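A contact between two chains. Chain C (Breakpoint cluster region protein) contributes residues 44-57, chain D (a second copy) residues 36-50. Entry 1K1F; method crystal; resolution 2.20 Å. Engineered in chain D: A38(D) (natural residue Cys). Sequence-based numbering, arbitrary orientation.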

# COMPACT_ATOMS: atom_id res chain seq x y z
N ARG C 44 10.60 -5.21 2.26
CA ARG C 44 11.40 -5.19 1.04
C ARG C 44 10.59 -4.56 -0.09
O ARG C 44 11.08 -3.70 -0.84
CB ARG C 44 11.80 -6.62 0.67
CG ARG C 44 12.85 -6.73 -0.42
CD ARG C 44 14.17 -6.12 0.04
NE ARG C 44 15.15 -6.04 -1.03
CZ ARG C 44 16.33 -5.43 -0.92
NH1 ARG C 44 16.69 -4.83 0.21
NH2 ARG C 44 17.16 -5.39 -1.96
N LEU C 45 9.33 -4.99 -0.20
CA LEU C 45 8.41 -4.49 -1.22
C LEU C 45 8.24 -2.97 -1.20
O LEU C 45 8.40 -2.30 -2.22
CB LEU C 45 7.03 -5.14 -1.04
CG LEU C 45 6.60 -6.37 -1.85
CD1 LEU C 45 6.87 -6.13 -3.33
CD2 LEU C 45 7.34 -7.58 -1.39
N GLU C 46 7.87 -2.43 -0.04
CA GLU C 46 7.66 -0.99 0.09
C GLU C 46 8.91 -0.25 -0.34
O GLU C 46 8.84 0.84 -0.92
CB GLU C 46 7.31 -0.66 1.54
CG GLU C 46 5.98 -1.25 1.98
CD GLU C 46 4.81 -0.74 1.14
OE1 GLU C 46 5.04 0.04 0.20
OE2 GLU C 46 3.66 -1.13 1.43
N GLN C 47 10.05 -0.84 -0.04
CA GLN C 47 11.33 -0.25 -0.40
C GLN C 47 11.48 -0.25 -1.91
O GLN C 47 12.01 0.69 -2.49
CB GLN C 47 12.45 -1.05 0.25
CG GLN C 47 13.83 -0.45 0.10
CD GLN C 47 14.92 -1.38 0.59
OE1 GLN C 47 14.65 -2.48 1.09
NE2 GLN C 47 16.17 -0.95 0.47
N GLU C 48 10.98 -1.30 -2.56
CA GLU C 48 11.05 -1.43 -4.01
C GLU C 48 10.07 -0.52 -4.74
O GLU C 48 10.42 0.10 -5.74
CB GLU C 48 10.78 -2.87 -4.42
CG GLU C 48 11.97 -3.78 -4.32
CD GLU C 48 11.72 -5.11 -4.99
OE1 GLU C 48 11.41 -5.13 -6.21
OE2 GLU C 48 11.83 -6.13 -4.30
N VAL C 49 8.83 -0.46 -4.26
CA VAL C 49 7.86 0.41 -4.91
C VAL C 49 8.41 1.83 -4.82
O VAL C 49 8.52 2.52 -5.83
CB VAL C 49 6.47 0.34 -4.24
CG1 VAL C 49 5.44 1.07 -5.10
CG2 VAL C 49 6.06 -1.11 -4.06
N ASN C 50 8.77 2.25 -3.60
CA ASN C 50 9.31 3.60 -3.36
C ASN C 50 10.42 3.98 -4.34
O ASN C 50 10.43 5.07 -4.88
CB ASN C 50 9.84 3.71 -1.92
CG ASN C 50 8.73 3.91 -0.89
OD1 ASN C 50 9.01 3.91 0.31
ND2 ASN C 50 7.50 4.08 -1.34
N GLN C 51 11.37 3.08 -4.54
CA GLN C 51 12.48 3.33 -5.48
C GLN C 51 11.96 3.50 -6.91
O GLN C 51 12.47 4.32 -7.67
CB GLN C 51 13.46 2.17 -5.43
CG GLN C 51 14.08 1.94 -4.07
CD GLN C 51 15.14 0.88 -4.14
OE1 GLN C 51 14.98 -0.13 -4.82
NE2 GLN C 51 16.24 1.09 -3.42
N GLU C 52 10.96 2.70 -7.28
CA GLU C 52 10.35 2.75 -8.60
C GLU C 52 9.58 4.07 -8.72
O GLU C 52 9.60 4.72 -9.76
CB GLU C 52 9.37 1.57 -8.80
CG GLU C 52 10.02 0.18 -8.90
CD GLU C 52 10.66 -0.06 -10.26
OE1 GLU C 52 10.32 0.70 -11.19
OE2 GLU C 52 11.47 -1.00 -10.41
N ARG C 53 8.91 4.47 -7.64
CA ARG C 53 8.15 5.72 -7.63
C ARG C 53 9.13 6.87 -7.80
O ARG C 53 8.83 7.87 -8.46
CB ARG C 53 7.37 5.86 -6.32
CG ARG C 53 6.07 5.06 -6.28
CD ARG C 53 5.31 5.32 -4.98
NE ARG C 53 4.01 4.66 -4.92
CZ ARG C 53 2.96 4.99 -5.68
NH1 ARG C 53 3.06 5.98 -6.56
NH2 ARG C 53 1.80 4.36 -5.54
N PHE C 54 10.31 6.72 -7.22
CA PHE C 54 11.35 7.74 -7.32
C PHE C 54 11.85 7.85 -8.77
O PHE C 54 11.93 8.94 -9.34
CB PHE C 54 12.52 7.38 -6.40
CG PHE C 54 13.60 8.42 -6.37
CD1 PHE C 54 13.40 9.64 -5.75
CD2 PHE C 54 14.83 8.18 -6.99
CE1 PHE C 54 14.40 10.61 -5.74
CE2 PHE C 54 15.84 9.14 -6.98
CZ PHE C 54 15.62 10.36 -6.35
N ARG C 55 12.20 6.72 -9.38
CA ARG C 55 12.68 6.78 -10.75
C ARG C 55 11.58 7.26 -11.69
O ARG C 55 11.87 7.91 -12.69
CB ARG C 55 13.25 5.42 -11.20
CG ARG C 55 12.25 4.31 -11.44
CD ARG C 55 13.01 3.07 -11.92
NE ARG C 55 12.16 1.93 -12.27
CZ ARG C 55 12.61 0.76 -12.73
NH1 ARG C 55 13.92 0.57 -12.89
NH2 ARG C 55 11.77 -0.21 -13.03
N MSE C 56 10.32 6.97 -11.37
CA MSE C 56 9.21 7.42 -12.21
C MSE C 56 9.10 8.95 -12.18
O MSE C 56 8.73 9.57 -13.17
CB MSE C 56 7.87 6.82 -11.75
CG MSE C 56 6.71 7.33 -12.61
SE MSE C 56 4.95 6.55 -12.34
CE MSE C 56 5.42 4.73 -12.68
N ILE C 57 9.39 9.55 -11.03
CA ILE C 57 9.34 11.00 -10.90
C ILE C 57 10.48 11.58 -11.74
O ILE C 57 10.30 12.56 -12.47
CB ILE C 57 9.53 11.45 -9.43
CG1 ILE C 57 8.29 11.09 -8.61
CG2 ILE C 57 9.74 12.96 -9.36
CD1 ILE C 57 7.08 11.96 -8.91
N GLU D 36 7.93 3.16 -18.83
CA GLU D 36 6.96 2.07 -19.04
C GLU D 36 7.29 0.90 -18.11
O GLU D 36 6.40 0.28 -17.52
CB GLU D 36 7.01 1.54 -20.49
CG GLU D 36 6.28 2.35 -21.57
CD GLU D 36 6.56 1.84 -22.99
OE1 GLU D 36 6.51 0.61 -23.24
OE2 GLU D 36 6.81 2.68 -23.88
N ARG D 37 8.58 0.59 -18.01
CA ARG D 37 9.05 -0.50 -17.17
C ARG D 37 8.82 -0.16 -15.70
O ARG D 37 8.64 -1.04 -14.87
CB ARG D 37 10.53 -0.74 -17.42
CG ARG D 37 11.11 -1.93 -16.67
CD ARG D 37 12.62 -2.04 -16.88
NE ARG D 37 13.14 -3.30 -16.33
CZ ARG D 37 14.41 -3.68 -16.38
NH1 ARG D 37 15.33 -2.91 -16.95
NH2 ARG D 37 14.77 -4.85 -15.85
N ALA D 38 8.84 1.13 -15.39
CA ALA D 38 8.63 1.55 -14.02
C ALA D 38 7.15 1.51 -13.62
O ALA D 38 6.82 1.14 -12.49
CB ALA D 38 9.18 2.96 -13.82
N LYS D 39 6.25 1.89 -14.53
CA LYS D 39 4.82 1.88 -14.22
C LYS D 39 4.30 0.46 -14.03
O LYS D 39 3.35 0.24 -13.27
CB LYS D 39 4.00 2.54 -15.33
CG LYS D 39 4.40 3.97 -15.65
CD LYS D 39 3.34 4.67 -16.52
CE LYS D 39 3.00 3.86 -17.77
NZ LYS D 39 1.94 4.47 -18.62
N ALA D 40 4.92 -0.49 -14.73
CA ALA D 40 4.51 -1.89 -14.67
C ALA D 40 5.07 -2.54 -13.42
O ALA D 40 4.47 -3.43 -12.81
CB ALA D 40 4.99 -2.63 -15.92
N SER D 41 6.25 -2.08 -13.02
CA SER D 41 6.86 -2.64 -11.84
C SER D 41 6.18 -2.12 -10.59
O SER D 41 6.16 -2.81 -9.57
CB SER D 41 8.34 -2.32 -11.81
OG SER D 41 8.90 -2.71 -10.57
N ILE D 42 5.60 -0.92 -10.67
CA ILE D 42 4.94 -0.31 -9.52
C ILE D 42 3.62 -1.00 -9.19
O ILE D 42 3.31 -1.24 -8.02
CB ILE D 42 4.68 1.19 -9.78
CG1 ILE D 42 6.02 1.94 -9.72
CG2 ILE D 42 3.68 1.74 -8.77
CD1 ILE D 42 5.89 3.47 -9.89
N ARG D 43 2.86 -1.28 -10.25
CA ARG D 43 1.56 -1.94 -10.12
C ARG D 43 1.76 -3.37 -9.66
O ARG D 43 0.96 -3.89 -8.88
CB ARG D 43 0.83 -1.95 -11.46
CG ARG D 43 -0.32 -2.96 -11.54
CD ARG D 43 -0.65 -3.32 -12.99
NE ARG D 43 -1.28 -4.63 -13.11
CZ ARG D 43 -1.51 -5.25 -14.26
NH1 ARG D 43 -1.15 -4.69 -15.41
NH2 ARG D 43 -2.07 -6.46 -14.26
N ARG D 44 2.80 -4.01 -10.16
CA ARG D 44 3.12 -5.39 -9.81
C ARG D 44 3.51 -5.47 -8.34
O ARG D 44 2.97 -6.28 -7.58
CB ARG D 44 4.28 -5.86 -10.70
CG ARG D 44 4.84 -7.28 -10.47
CD ARG D 44 5.26 -7.83 -11.84
NE ARG D 44 6.32 -8.84 -11.80
CZ ARG D 44 6.73 -9.51 -12.88
NH1 ARG D 44 6.17 -9.29 -14.06
NH2 ARG D 44 7.73 -10.38 -12.78
N LEU D 45 4.43 -4.60 -7.93
CA LEU D 45 4.89 -4.60 -6.55
C LEU D 45 3.76 -4.24 -5.60
O LEU D 45 3.62 -4.86 -4.55
CB LEU D 45 6.08 -3.64 -6.37
CG LEU D 45 7.33 -4.00 -7.18
CD1 LEU D 45 8.40 -2.91 -7.03
CD2 LEU D 45 7.87 -5.35 -6.72
N GLU D 46 2.94 -3.25 -5.96
CA GLU D 46 1.82 -2.88 -5.10
C GLU D 46 0.87 -4.06 -4.94
O GLU D 46 0.27 -4.24 -3.88
CB GLU D 46 1.07 -1.69 -5.66
CG GLU D 46 1.84 -0.40 -5.62
CD GLU D 46 1.08 0.78 -6.24
OE1 GLU D 46 0.42 0.60 -7.30
OE2 GLU D 46 1.15 1.89 -5.65
N GLN D 47 0.74 -4.86 -6.00
CA GLN D 47 -0.12 -6.05 -5.99
C GLN D 47 0.37 -7.01 -4.91
O GLN D 47 -0.42 -7.53 -4.11
CB GLN D 47 -0.06 -6.75 -7.34
CG GLN D 47 -1.03 -7.90 -7.48
CD GLN D 47 -2.45 -7.43 -7.74
OE1 GLN D 47 -2.96 -6.53 -7.05
NE2 GLN D 47 -3.10 -8.03 -8.73
N GLU D 48 1.68 -7.26 -4.90
CA GLU D 48 2.29 -8.16 -3.92
C GLU D 48 2.21 -7.58 -2.51
O GLU D 48 2.05 -8.31 -1.53
CB GLU D 48 3.76 -8.43 -4.26
CG GLU D 48 3.99 -9.27 -5.50
CD GLU D 48 5.47 -9.50 -5.79
OE1 GLU D 48 6.16 -10.12 -4.94
OE2 GLU D 48 5.95 -9.05 -6.85
N VAL D 49 2.35 -6.26 -2.41
CA VAL D 49 2.28 -5.58 -1.11
C VAL D 49 0.94 -5.87 -0.47
O VAL D 49 0.87 -6.18 0.72
CB VAL D 49 2.46 -4.04 -1.26
CG1 VAL D 49 1.97 -3.31 -0.02
CG2 VAL D 49 3.92 -3.72 -1.43
N ASN D 50 -0.11 -5.78 -1.27
CA ASN D 50 -1.47 -6.01 -0.80
C ASN D 50 -1.71 -7.48 -0.50
O ASN D 50 -2.48 -7.82 0.40
CB ASN D 50 -2.48 -5.50 -1.83
CG ASN D 50 -2.49 -3.98 -1.95
OD1 ASN D 50 -1.94 -3.41 -2.90
ND2 ASN D 50 -3.09 -3.31 -0.97

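Residues 44-57 of chain C and 36-50 of chain D are both helical throughout, and they pack in a nearly antiparallel arrangement, with an angle of 156° between their N-to-C directions and a closest axial approach of 9.2 Å. The contact buries 817 Å² in total. Because the helices run in opposing senses, the N-terminal part of the chain C stretch meets the C-terminal part of the chain D stretch, and the register advances through L45(C)–V49(D), V49(C)–I42(D) and E52(C)–A38(D).

L45(C) directs its CA-to-CB bond toward chain D and packs on two apolar residues: its CB lies 3.4 Å from CG2 of V49(D), and its CD1 lies 3.6 Å from CD2 of L45(D), so the two copies of the same leucine touch across the contact. E46(C) starts out pointing away, but with chi1 and chi2 both m its carboxylate comes back, placing OE2 3.1 Å from CG1 of V49(D). Three residues after L45(C), CB of E48(C) lies 3.5 Å from CD1 of L45(D), so that E48(C), with L45(C), V49(C) and E52(C), lines the hole that L45(D) fills.

V49(C) is itself a knob, seated among I42(D), L45(D), E46(D) and V49(D). Its CG2 approaches CB of L45(D) at 3.4 Å, while its CG1 faces CG2 of I42(D) at 4.1 Å. The next knob is polar: E52(C) sits among A38(D), S41(D), I42(D) and L45(D). Its aliphatic portion serves the packing, with CB 3.5 Å from CG1 of I42(D), whereas its carboxylate reaches S41(D), OE2 lying 3.1 Å from OG.

R53(C) leaves its helix sideways, yet its extended chain carries the guanidinium to E46(D). The resulting salt bridge, 2.6 Å from NH2 of R53(C) to OE2 of E46(D), joins opposite charges beside the apolar packing; the position of that carboxylate oxygen is less certain. R55(C) has chi1 p and forms a salt bridge within its own helix, from its NE to OE1 of E52(C) at a very short 2.5 Å, although the placement of OE1 is less sure. Its NE also lies 3.5 Å from CB of A38(D), an engineered alanine replacing cysteine.

M56(C), a selenomethionine, closes the contact. Its CE lies 3.1 Å from CD1 of I42(D) and 3.2 Å from CG of K39(D), so the methyl group meets both the isoleucine and the aliphatic part of the lysine. I42(D) thereby completes the interlock as a knob among V49(C), E52(C), R53(C) and M56(C).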